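Local coordinates for magnesium and cobalt efflux protein (Bordetella parapertussis, PDB 3JTF) that binds AMP through its pair of CBS domains and, as part of a longer protein, probably plays a role in magnesium and cobalt transport, at residues I10-S15 with M117-E122; I52-A57 with N99-V104; A78-E83 with G109-L114. One frame throughout, in Å; residues are numbered along the deposited sequence.

Contact 1 of 3, residues I10-S15 with M117-E122. With AMP (adenosine monophosphate), chain F; SO4 (sulfate ion), chain H; SO4 (sulfate ion), chain G.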
loop_
_atom_site.group_PDB
_atom_site.type_symbol
_atom_site.label_atom_id
_atom_site.label_comp_id
_atom_site.label_asym_id
_atom_site.label_seq_id
_atom_site.Cartn_x
_atom_site.Cartn_y
_atom_site.Cartn_z
ATOM N N ILE B 10 -15.623 -9.139 -7.127
ATOM C CA ILE B 10 -14.833 -8.582 -6.017
ATOM C C ILE B 10 -14.443 -7.100 -6.170
ATOM O O ILE B 10 -13.873 -6.508 -5.266
ATOM C CB ILE B 10 -13.545 -9.413 -5.792
ATOM C CG1 ILE B 10 -12.606 -9.292 -6.991
ATOM C CG2 ILE B 10 -13.904 -10.909 -5.524
ATOM C CD1 ILE B 10 -11.184 -9.788 -6.714
HETATM N N MSE B 11 -14.728 -6.497 -7.307
HETATM C CA MSE B 11 -14.254 -5.144 -7.542
HETATM C C MSE B 11 -14.892 -4.124 -6.610
HETATM O O MSE B 11 -16.040 -4.275 -6.162
HETATM C CB MSE B 11 -14.523 -4.762 -8.970
HETATM C CG MSE B 11 -15.966 -4.595 -9.301
HETATM SE SE MSE B 11 -16.209 -4.227 -11.222
HETATM C CE MSE B 11 -18.189 -4.153 -11.115
ATOM N N VAL B 12 -14.157 -3.065 -6.338
ATOM C CA VAL B 12 -14.742 -1.842 -5.785
ATOM C C VAL B 12 -15.593 -1.167 -6.884
ATOM O O VAL B 12 -15.077 -0.781 -7.891
ATOM C CB VAL B 12 -13.649 -0.871 -5.322
ATOM C CG1 VAL B 12 -14.251 0.470 -4.800
ATOM C CG2 VAL B 12 -12.781 -1.545 -4.270
ATOM N N PRO B 13 -16.897 -0.993 -6.663
ATOM C CA PRO B 13 -17.707 -0.388 -7.712
ATOM C C PRO B 13 -17.336 1.051 -7.970
ATOM O O PRO B 13 -16.798 1.763 -7.079
ATOM C CB PRO B 13 -19.150 -0.508 -7.203
ATOM C CG PRO B 13 -19.046 -0.844 -5.779
ATOM C CD PRO B 13 -17.682 -1.388 -5.486
ATOM N N ARG B 14 -17.567 1.439 -9.218
ATOM C CA ARG B 14 -17.279 2.788 -9.700
ATOM C C ARG B 14 -17.709 3.882 -8.683
ATOM O O ARG B 14 -16.950 4.796 -8.388
ATOM C CB ARG B 14 -18.037 2.979 -11.028
ATOM C CG ARG B 14 -18.004 4.357 -11.620
ATOM C CD ARG B 14 -18.830 4.346 -12.916
ATOM N NE ARG B 14 -18.816 5.647 -13.546
ATOM C CZ ARG B 14 -19.619 6.654 -13.208
ATOM N NH1 ARG B 14 -19.527 7.813 -13.856
ATOM N NH2 ARG B 14 -20.542 6.506 -12.248
ATOM N N SER B 15 -18.913 3.764 -8.140
ATOM C CA SER B 15 -19.467 4.809 -7.236
ATOM C C SER B 15 -18.663 4.961 -5.958
ATOM O O SER B 15 -18.699 6.013 -5.324
ATOM C CB SER B 15 -20.921 4.500 -6.887
ATOM O OG SER B 15 -20.984 3.366 -6.043
HETATM N N MSE B 117 -4.676 -6.367 -5.827
HETATM C CA MSE B 117 -4.176 -7.719 -5.525
HETATM C C MSE B 117 -4.689 -8.228 -4.198
HETATM O O MSE B 117 -4.961 -9.414 -4.063
HETATM C CB MSE B 117 -2.644 -7.789 -5.527
HETATM C CG MSE B 117 -2.130 -9.284 -5.634
HETATM SE SE MSE B 117 -0.184 -9.264 -5.791
HETATM C CE MSE B 117 0.172 -8.986 -3.871
ATOM N N GLU B 118 -4.813 -7.328 -3.222
ATOM C CA GLU B 118 -5.368 -7.690 -1.921
ATOM C C GLU B 118 -6.776 -8.229 -2.023
ATOM O O GLU B 118 -7.068 -9.262 -1.406
ATOM C CB GLU B 118 -5.328 -6.492 -0.958
ATOM C CG GLU B 118 -5.780 -6.772 0.496
ATOM C CD GLU B 118 -5.934 -5.434 1.320
ATOM O OE1 GLU B 118 -4.912 -4.716 1.460
ATOM O OE2 GLU B 118 -7.056 -5.081 1.792
ATOM N N ASP B 119 -7.637 -7.561 -2.803
ATOM C CA ASP B 119 -9.010 -8.036 -3.035
ATOM C C ASP B 119 -9.006 -9.451 -3.638
ATOM O O ASP B 119 -9.809 -10.286 -3.285
ATOM C CB ASP B 119 -9.798 -7.129 -3.993
ATOM C CG ASP B 119 -9.970 -5.698 -3.479
ATOM O OD1 ASP B 119 -10.225 -5.522 -2.272
ATOM O OD2 ASP B 119 -9.812 -4.761 -4.308
ATOM N N VAL B 120 -8.129 -9.689 -4.605
ATOM C CA VAL B 120 -8.055 -10.997 -5.243
ATOM C C VAL B 120 -7.651 -12.068 -4.203
ATOM O O VAL B 120 -8.277 -13.115 -4.117
ATOM C CB VAL B 120 -7.048 -10.952 -6.420
ATOM C CG1 VAL B 120 -6.859 -12.336 -7.049
ATOM C CG2 VAL B 120 -7.493 -9.898 -7.487
ATOM N N LEU B 121 -6.613 -11.782 -3.417
ATOM C CA LEU B 121 -6.070 -12.733 -2.444
ATOM C C LEU B 121 -7.122 -13.062 -1.400
ATOM O O LEU B 121 -7.339 -14.212 -1.086
ATOM C CB LEU B 121 -4.836 -12.164 -1.761
ATOM C CG LEU B 121 -3.549 -12.197 -2.570
ATOM C CD1 LEU B 121 -2.492 -11.303 -1.861
ATOM C CD2 LEU B 121 -3.099 -13.623 -2.715
ATOM N N GLU B 122 -7.811 -12.037 -0.916
ATOM C CA GLU B 122 -8.853 -12.237 0.082
ATOM C C GLU B 122 -9.984 -13.133 -0.414
ATOM O O GLU B 122 -10.419 -14.011 0.297
ATOM C CB GLU B 122 -9.419 -10.895 0.506
ATOM C CG GLU B 122 -8.443 -10.133 1.359
ATOM C CD GLU B 122 -9.064 -8.960 2.053
ATOM O OE1 GLU B 122 -9.854 -8.248 1.392
ATOM O OE2 GLU B 122 -8.755 -8.761 3.260
HETATM P P AMP F . -5.183 0.323 0.025
HETATM O O1P AMP F . -4.469 0.888 -1.156
HETATM O O2P AMP F . -4.331 -0.447 0.979
HETATM O O3P AMP F . -6.046 1.331 0.706
HETATM O "O5'" AMP F . -6.261 -0.731 -0.491
HETATM C "C5'" AMP F . -7.160 -1.312 0.465
HETATM C "C4'" AMP F . -8.438 -1.609 -0.258
HETATM O "O4'" AMP F . -9.223 -0.441 -0.577
HETATM C "C3'" AMP F . -8.106 -2.233 -1.617
HETATM O "O3'" AMP F . -7.748 -3.613 -1.491
HETATM C "C2'" AMP F . -9.399 -1.996 -2.308
HETATM O "O2'" AMP F . -10.332 -2.882 -1.580
HETATM C "C1'" AMP F . -9.642 -0.523 -1.949
HETATM N N9 AMP F . -8.984 0.624 -2.673
HETATM C C8 AMP F . -7.674 0.887 -2.953
HETATM N N7 AMP F . -7.534 2.090 -3.585
HETATM C C5 AMP F . -8.774 2.626 -3.681
HETATM C C6 AMP F . -9.360 3.873 -4.196
HETATM N N6 AMP F . -8.584 4.792 -4.781
HETATM N N1 AMP F . -10.700 4.029 -4.129
HETATM C C2 AMP F . -11.495 3.131 -3.545
HETATM N N3 AMP F . -11.032 1.987 -3.011
HETATM C C4 AMP F . -9.702 1.682 -3.076
HETATM S S SO4 H . -2.710 -4.510 -3.145
HETATM O O1 SO4 H . -1.421 -4.188 -2.552
HETATM O O2 SO4 H . -2.930 -5.907 -3.196
HETATM O O3 SO4 H . -3.756 -3.824 -2.360
HETATM O O4 SO4 H . -2.767 -3.937 -4.467
HETATM S S SO4 G . -22.833 9.079 -12.130
HETATM O O1 SO4 G . -22.466 8.022 -11.185
HETATM O O2 SO4 G . -23.503 8.512 -13.303
HETATM O O3 SO4 G . -23.768 9.995 -11.483
HETATM O O4 SO4 G . -21.637 9.821 -12.531
#
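I10 reaches helix 117-126 with its CD1 methyl alone, and the contact belongs to the CBS domain pair: the N-terminal strand 12-13 joins the sheet of the second CBS motif, next to the helix that follows that sheet. The methyl lies 3.7 Å from V120 CA and is also close to D119 O, so it rests against the first turn of the helix backbone. Two side-chain touches flank it, V120 CG2 at 3.8 Å from I10 CD1 and D119 CB on the neighbouring residue. The branch gets there because I10 CG1 stands between its own N and carbonyl carbon (chi1 66°), with CD1 extended beyond it. No hydrogen bond crosses between the segments, but both also touch AMP, through V12 and D119. D119 OD1 accepts from both ribose hydroxyls, at 2.7 Å from O2' and 3.2 Å from O3' of AMP. The other carboxylate oxygen, OD2, takes the backbone N-H of T116, which holds the carboxylate in position for the ribose. V12 adds an apolar contact from the strand: CG2 lies 3.9 Å from AMP O2', while CG1 packs near N3 and C2 of the adenine. Farther out, L87 and V115 pack on I10, L90 on V120, and L121 of the second subunit on L121. At the far end of segment 10-15, the extended R14 side chain meets a sulfate probably left from crystallisation. The ion sits in plane at the guanidinium edge, with R14 NH2 2.7 Å from its O1 and NH1 bonded to its O4.

Contact 2 of 3, residues I52-A57 with N99-V104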
loop_
_atom_site.group_PDB
_atom_site.type_symbol
_atom_site.label_atom_id
_atom_site.label_comp_id
_atom_site.label_asym_id
_atom_site.label_seq_id
_atom_site.Cartn_x
_atom_site.Cartn_y
_atom_site.Cartn_z
ATOM N N ILE B 52 -7.034 9.223 -16.741
ATOM C CA ILE B 52 -5.788 9.492 -17.463
ATOM C C ILE B 52 -4.612 8.767 -16.799
ATOM O O ILE B 52 -3.482 8.922 -17.224
ATOM C CB ILE B 52 -5.510 11.007 -17.590
ATOM C CG1 ILE B 52 -5.471 11.683 -16.221
ATOM C CG2 ILE B 52 -6.572 11.706 -18.520
ATOM C CD1 ILE B 52 -4.694 13.001 -16.222
ATOM N N GLY B 53 -4.894 7.999 -15.751
ATOM C CA GLY B 53 -3.913 7.198 -15.100
ATOM C C GLY B 53 -4.114 7.006 -13.607
ATOM O O GLY B 53 -5.201 7.233 -13.096
ATOM N N ILE B 54 -3.057 6.559 -12.940
ATOM C CA ILE B 54 -3.036 6.267 -11.520
ATOM C C ILE B 54 -1.931 7.059 -10.844
ATOM O O ILE B 54 -0.812 7.114 -11.335
ATOM C CB ILE B 54 -2.741 4.790 -11.235
ATOM C CG1 ILE B 54 -3.649 3.881 -12.075
ATOM C CG2 ILE B 54 -2.859 4.506 -9.682
ATOM C CD1 ILE B 54 -5.140 3.938 -11.723
ATOM N N LEU B 55 -2.258 7.701 -9.728
ATOM C CA LEU B 55 -1.259 8.427 -8.953
ATOM C C LEU B 55 -0.989 7.640 -7.680
ATOM O O LEU B 55 -1.920 7.278 -6.963
ATOM C CB LEU B 55 -1.744 9.831 -8.578
ATOM C CG LEU B 55 -0.762 10.682 -7.729
ATOM C CD1 LEU B 55 0.478 11.066 -8.590
ATOM C CD2 LEU B 55 -1.477 11.925 -7.270
ATOM N N LEU B 56 0.284 7.349 -7.440
ATOM C CA LEU B 56 0.740 6.839 -6.149
ATOM C C LEU B 56 1.007 8.052 -5.247
ATOM O O LEU B 56 1.836 8.898 -5.554
ATOM C CB LEU B 56 2.004 5.988 -6.357
ATOM C CG LEU B 56 2.643 5.303 -5.142
ATOM C CD1 LEU B 56 1.793 4.123 -4.543
ATOM C CD2 LEU B 56 4.087 4.821 -5.509
ATOM N N ALA B 57 0.286 8.139 -4.140
ATOM C CA ALA B 57 0.328 9.306 -3.240
ATOM C C ALA B 57 1.740 9.705 -2.834
ATOM O O ALA B 57 2.040 10.890 -2.781
ATOM C CB ALA B 57 -0.452 9.030 -1.974
ATOM N N ASN B 99 2.315 -3.074 -11.087
ATOM C CA ASN B 99 1.023 -2.477 -10.817
ATOM C C ASN B 99 0.095 -3.459 -10.042
ATOM O O ASN B 99 -0.337 -4.474 -10.598
ATOM C CB ASN B 99 0.349 -2.084 -12.147
ATOM C CG ASN B 99 1.181 -1.101 -12.997
ATOM O OD1 ASN B 99 1.388 0.030 -12.582
ATOM N ND2 ASN B 99 1.629 -1.529 -14.215
ATOM N N HIS B 100 -0.274 -3.129 -8.806
ATOM C CA HIS B 100 -1.191 -3.967 -8.028
ATOM C C HIS B 100 -2.631 -3.423 -7.933
ATOM O O HIS B 100 -3.450 -3.921 -7.160
ATOM C CB HIS B 100 -0.613 -4.300 -6.651
ATOM C CG HIS B 100 0.586 -5.201 -6.707
ATOM N ND1 HIS B 100 1.294 -5.557 -5.585
ATOM C CD2 HIS B 100 1.208 -5.805 -7.751
ATOM C CE1 HIS B 100 2.278 -6.373 -5.927
ATOM N NE2 HIS B 100 2.251 -6.536 -7.237
ATOM N N LEU B 101 -2.927 -2.446 -8.772
ATOM C CA LEU B 101 -4.260 -1.848 -8.868
ATOM C C LEU B 101 -4.612 -1.769 -10.334
ATOM O O LEU B 101 -3.793 -1.305 -11.150
ATOM C CB LEU B 101 -4.270 -0.448 -8.246
ATOM C CG LEU B 101 -5.668 0.205 -8.150
ATOM C CD1 LEU B 101 -5.894 1.088 -6.910
ATOM C CD2 LEU B 101 -5.935 1.013 -9.400
ATOM N N ALA B 102 -5.815 -2.230 -10.686
ATOM C CA ALA B 102 -6.305 -2.155 -12.045
ATOM C C ALA B 102 -7.691 -1.506 -12.040
ATOM O O ALA B 102 -8.438 -1.632 -11.077
ATOM C CB ALA B 102 -6.391 -3.586 -12.690
ATOM N N ILE B 103 -7.996 -0.817 -13.130
ATOM C CA ILE B 103 -9.301 -0.299 -13.368
ATOM C C ILE B 103 -10.076 -1.353 -14.137
ATOM O O ILE B 103 -9.576 -1.927 -15.095
ATOM C CB ILE B 103 -9.237 1.017 -14.182
ATOM C CG1 ILE B 103 -8.432 2.105 -13.467
ATOM C CG2 ILE B 103 -10.679 1.548 -14.519
ATOM C CD1 ILE B 103 -8.950 2.402 -12.081
ATOM N N VAL B 104 -11.313 -1.588 -13.729
ATOM C CA VAL B 104 -12.129 -2.626 -14.307
ATOM C C VAL B 104 -13.096 -2.025 -15.330
ATOM O O VAL B 104 -13.761 -1.002 -15.050
ATOM C CB VAL B 104 -12.934 -3.329 -13.224
ATOM C CG1 VAL B 104 -13.854 -4.420 -13.826
ATOM C CG2 VAL B 104 -11.985 -3.888 -12.146
#
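I54 touches L101 and I103 through purely apolar contacts, all made by the CD1 methyl at the end of its side chain. The nearest approach is I54 CD1 to L101 CD2, 3.8 Å, with the two side chains meeting at a slant. Toward I103 the same methyl faces another delta methyl: I54 CD1 lies 4.1 Å from I103 CD1, and the two isoleucines run antiparallel alongside each other. I54 carries its CG1 branch beside its own backbone N (chi1 -50°), and chi2 of -67° then bends CD1 round to meet both partners. L101 comes from its strand with CG anti to N (chi1 -173°), which carries CG toward I54. This small patch lies near the centre of the folded chain, between the two sheets of the CBS pair: I54 is on strand 51-56 of the first motif, L101 and I103 on strand 101-105 of the second. The backbones stay well apart, 8.6 Å between I54 CA and L101 CA, and no hydrogen bond joins the segments; each strand bonds to its own neighbours instead, L55 to F41 for example. Further apolar packing widens the patch, with A78 against I54 and with P42, I111 and L114 against I103. L101 also touches the bound AMP and packs on T116, with R40 close by.

Contact 3 of 3, residues A78-E83 with G109-L114. With AMP (adenosine monophosphate), chain F.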
loop_
_atom_site.group_PDB
_atom_site.type_symbol
_atom_site.label_atom_id
_atom_site.label_comp_id
_atom_site.label_asym_id
_atom_site.label_seq_id
_atom_site.Cartn_x
_atom_site.Cartn_y
_atom_site.Cartn_z
ATOM N N ALA B 78 -2.793 3.536 -16.418
ATOM C CA ALA B 78 -3.609 2.564 -15.730
ATOM C C ALA B 78 -3.597 1.240 -16.518
ATOM O O ALA B 78 -3.417 1.217 -17.724
ATOM C CB ALA B 78 -5.002 3.064 -15.620
ATOM N N VAL B 79 -3.770 0.151 -15.809
ATOM C CA VAL B 79 -4.067 -1.129 -16.445
ATOM C C VAL B 79 -5.579 -1.299 -16.416
ATOM O O VAL B 79 -6.200 -1.247 -15.336
ATOM C CB VAL B 79 -3.363 -2.265 -15.698
ATOM C CG1 VAL B 79 -3.547 -3.589 -16.421
ATOM C CG2 VAL B 79 -1.835 -1.938 -15.574
ATOM N N PHE B 80 -6.186 -1.436 -17.588
ATOM C CA PHE B 80 -7.608 -1.658 -17.704
ATOM C C PHE B 80 -7.883 -3.145 -17.942
ATOM O O PHE B 80 -7.332 -3.716 -18.854
ATOM C CB PHE B 80 -8.226 -0.846 -18.857
ATOM C CG PHE B 80 -8.136 0.642 -18.659
ATOM C CD1 PHE B 80 -9.133 1.316 -17.979
ATOM C CD2 PHE B 80 -7.057 1.351 -19.151
ATOM C CE1 PHE B 80 -9.050 2.715 -17.744
ATOM C CE2 PHE B 80 -6.937 2.726 -18.928
ATOM C CZ PHE B 80 -7.947 3.421 -18.214
ATOM N N ILE B 81 -8.680 -3.772 -17.080
ATOM C CA ILE B 81 -8.968 -5.198 -17.200
ATOM C C ILE B 81 -10.468 -5.459 -17.304
ATOM O O ILE B 81 -11.296 -4.769 -16.663
ATOM C CB ILE B 81 -8.360 -6.037 -16.032
ATOM C CG1 ILE B 81 -9.084 -5.778 -14.728
ATOM C CG2 ILE B 81 -6.808 -5.780 -15.901
ATOM C CD1 ILE B 81 -8.722 -6.750 -13.542
ATOM N N PRO B 82 -10.848 -6.484 -18.077
ATOM C CA PRO B 82 -12.271 -6.773 -18.148
ATOM C C PRO B 82 -12.864 -7.365 -16.882
ATOM O O PRO B 82 -12.207 -8.112 -16.132
ATOM C CB PRO B 82 -12.392 -7.807 -19.309
ATOM C CG PRO B 82 -11.092 -8.352 -19.485
ATOM C CD PRO B 82 -10.067 -7.291 -19.017
ATOM N N GLU B 83 -14.147 -7.097 -16.712
ATOM C CA GLU B 83 -14.934 -7.673 -15.635
ATOM C C GLU B 83 -14.880 -9.174 -15.605
ATOM O O GLU B 83 -15.017 -9.765 -14.549
ATOM C CB GLU B 83 -16.420 -7.288 -15.790
ATOM C CG GLU B 83 -16.780 -6.065 -15.092
ATOM C CD GLU B 83 -18.248 -5.703 -15.224
ATOM O OE1 GLU B 83 -19.096 -6.575 -15.474
ATOM O OE2 GLU B 83 -18.559 -4.526 -15.065
ATOM N N GLY B 109 -16.640 -1.701 -22.578
ATOM C CA GLY B 109 -15.565 -0.739 -22.400
ATOM C C GLY B 109 -15.888 0.361 -21.409
ATOM O O GLY B 109 -15.060 1.208 -21.168
ATOM N N GLY B 110 -17.063 0.355 -20.808
ATOM C CA GLY B 110 -17.336 1.324 -19.735
ATOM C C GLY B 110 -16.542 1.013 -18.460
ATOM O O GLY B 110 -16.337 -0.161 -18.130
ATOM N N ILE B 111 -16.123 2.057 -17.753
ATOM C CA ILE B 111 -15.516 1.944 -16.437
ATOM C C ILE B 111 -16.518 1.365 -15.431
ATOM O O ILE B 111 -17.560 1.953 -15.183
ATOM C CB ILE B 111 -15.056 3.322 -15.855
ATOM C CG1 ILE B 111 -14.085 4.111 -16.774
ATOM C CG2 ILE B 111 -14.401 3.102 -14.523
ATOM C CD1 ILE B 111 -12.938 3.325 -17.361
ATOM N N SER B 112 -16.188 0.227 -14.847
ATOM C CA SER B 112 -17.052 -0.468 -13.886
ATOM C C SER B 112 -16.600 -0.364 -12.429
ATOM O O SER B 112 -17.401 -0.574 -11.511
ATOM C CB SER B 112 -17.054 -1.975 -14.186
ATOM O OG SER B 112 -17.515 -2.190 -15.479
ATOM N N GLY B 113 -15.306 -0.183 -12.215
ATOM C CA GLY B 113 -14.754 -0.248 -10.859
ATOM C C GLY B 113 -13.246 -0.313 -10.858
ATOM O O GLY B 113 -12.600 0.016 -11.853
ATOM N N LEU B 114 -12.696 -0.666 -9.703
ATOM C CA LEU B 114 -11.276 -0.910 -9.554
ATOM C C LEU B 114 -11.073 -2.157 -8.688
ATOM O O LEU B 114 -11.966 -2.606 -7.982
ATOM C CB LEU B 114 -10.528 0.331 -9.026
ATOM C CG LEU B 114 -10.668 0.777 -7.571
ATOM C CD1 LEU B 114 -9.970 -0.167 -6.603
ATOM C CD2 LEU B 114 -10.133 2.216 -7.402
HETATM P P AMP F . -5.183 0.323 0.025
HETATM O O1P AMP F . -4.469 0.888 -1.156
HETATM O O2P AMP F . -4.331 -0.447 0.979
HETATM O O3P AMP F . -6.046 1.331 0.706
HETATM O "O5'" AMP F . -6.261 -0.731 -0.491
HETATM C "C5'" AMP F . -7.160 -1.312 0.465
HETATM C "C4'" AMP F . -8.438 -1.609 -0.258
HETATM O "O4'" AMP F . -9.223 -0.441 -0.577
HETATM C "C3'" AMP F . -8.106 -2.233 -1.617
HETATM O "O3'" AMP F . -7.748 -3.613 -1.491
HETATM C "C2'" AMP F . -9.399 -1.996 -2.308
HETATM O "O2'" AMP F . -10.332 -2.882 -1.580
HETATM C "C1'" AMP F . -9.642 -0.523 -1.949
HETATM N N9 AMP F . -8.984 0.624 -2.673
HETATM C C8 AMP F . -7.674 0.887 -2.953
HETATM N N7 AMP F . -7.534 2.090 -3.585
HETATM C C5 AMP F . -8.774 2.626 -3.681
HETATM C C6 AMP F . -9.360 3.873 -4.196
HETATM N N6 AMP F . -8.584 4.792 -4.781
HETATM N N1 AMP F . -10.700 4.029 -4.129
HETATM C C2 AMP F . -11.495 3.131 -3.545
HETATM N N3 AMP F . -11.032 1.987 -3.011
HETATM C C4 AMP F . -9.702 1.682 -3.076
#
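The F80 ring meets I111 obliquely, its CE1 4.0 Å from I111 CD1. A second flat group, the adenine of AMP, has both L114 methyls over one face, CD2 3.7 Å from AMP C6 and CD1 above the C4 and N9 region. The third is the E83 carboxylate, with S112 at its OE2. S112 OG donates to E83 OE2 at 2.6 Å, approaching on the anti side and 21° out of the carboxylate plane. OE2 meets OG at a sharp angle to the CB-OG bond, which brings S112 CB to 3.1 Å from E83 OE2. A first torsion away from any staggered position (chi1 -91°) and a chain extended beyond CG together carry the E83 carboxylate across to the serine. F80 and I111 come together at an angle near the protein surface. F80 has CG beside its backbone N (chi1 -64°), and I111 likewise turns its CG1 branch beside N, so the two chain ends converge although neither CB is aimed at the other segment. S112 and G113 sit together opposite the single residue V104, a classic beta bulge in the second CBS motif. Strands 80-82 and 111-116 are not direct partners: strand 101-105 runs between them, parallel to the first and antiparallel to the second, and F80 also packs on its I103 and I105. On the helix side, I81 packs on L90 of helix 87-96 and on V7 of helix 7-10, while E83 touches A8 of that N-terminal helix.

From the N terminus, segment 10-15 comes first and meets its partner more than a hundred residues later: contact 1 closes the longest loop, bringing the start of the chain to helix 117-126, and the other two contacts lie within it. Contact 2 begins in the first CBS motif at 52-57 and ends at 99-104; contact 3 opens at 78-83, before that closure, and ends at 109-114, so these two cross. Backbone bonds of V104 with S112 and G113 tie contact 2 to strand 111-116. Strand 12-13 adds the outer edge through V12 to L114, and the M117 N to H100 O bond ties the start of helix 117-126 to segment 99-104.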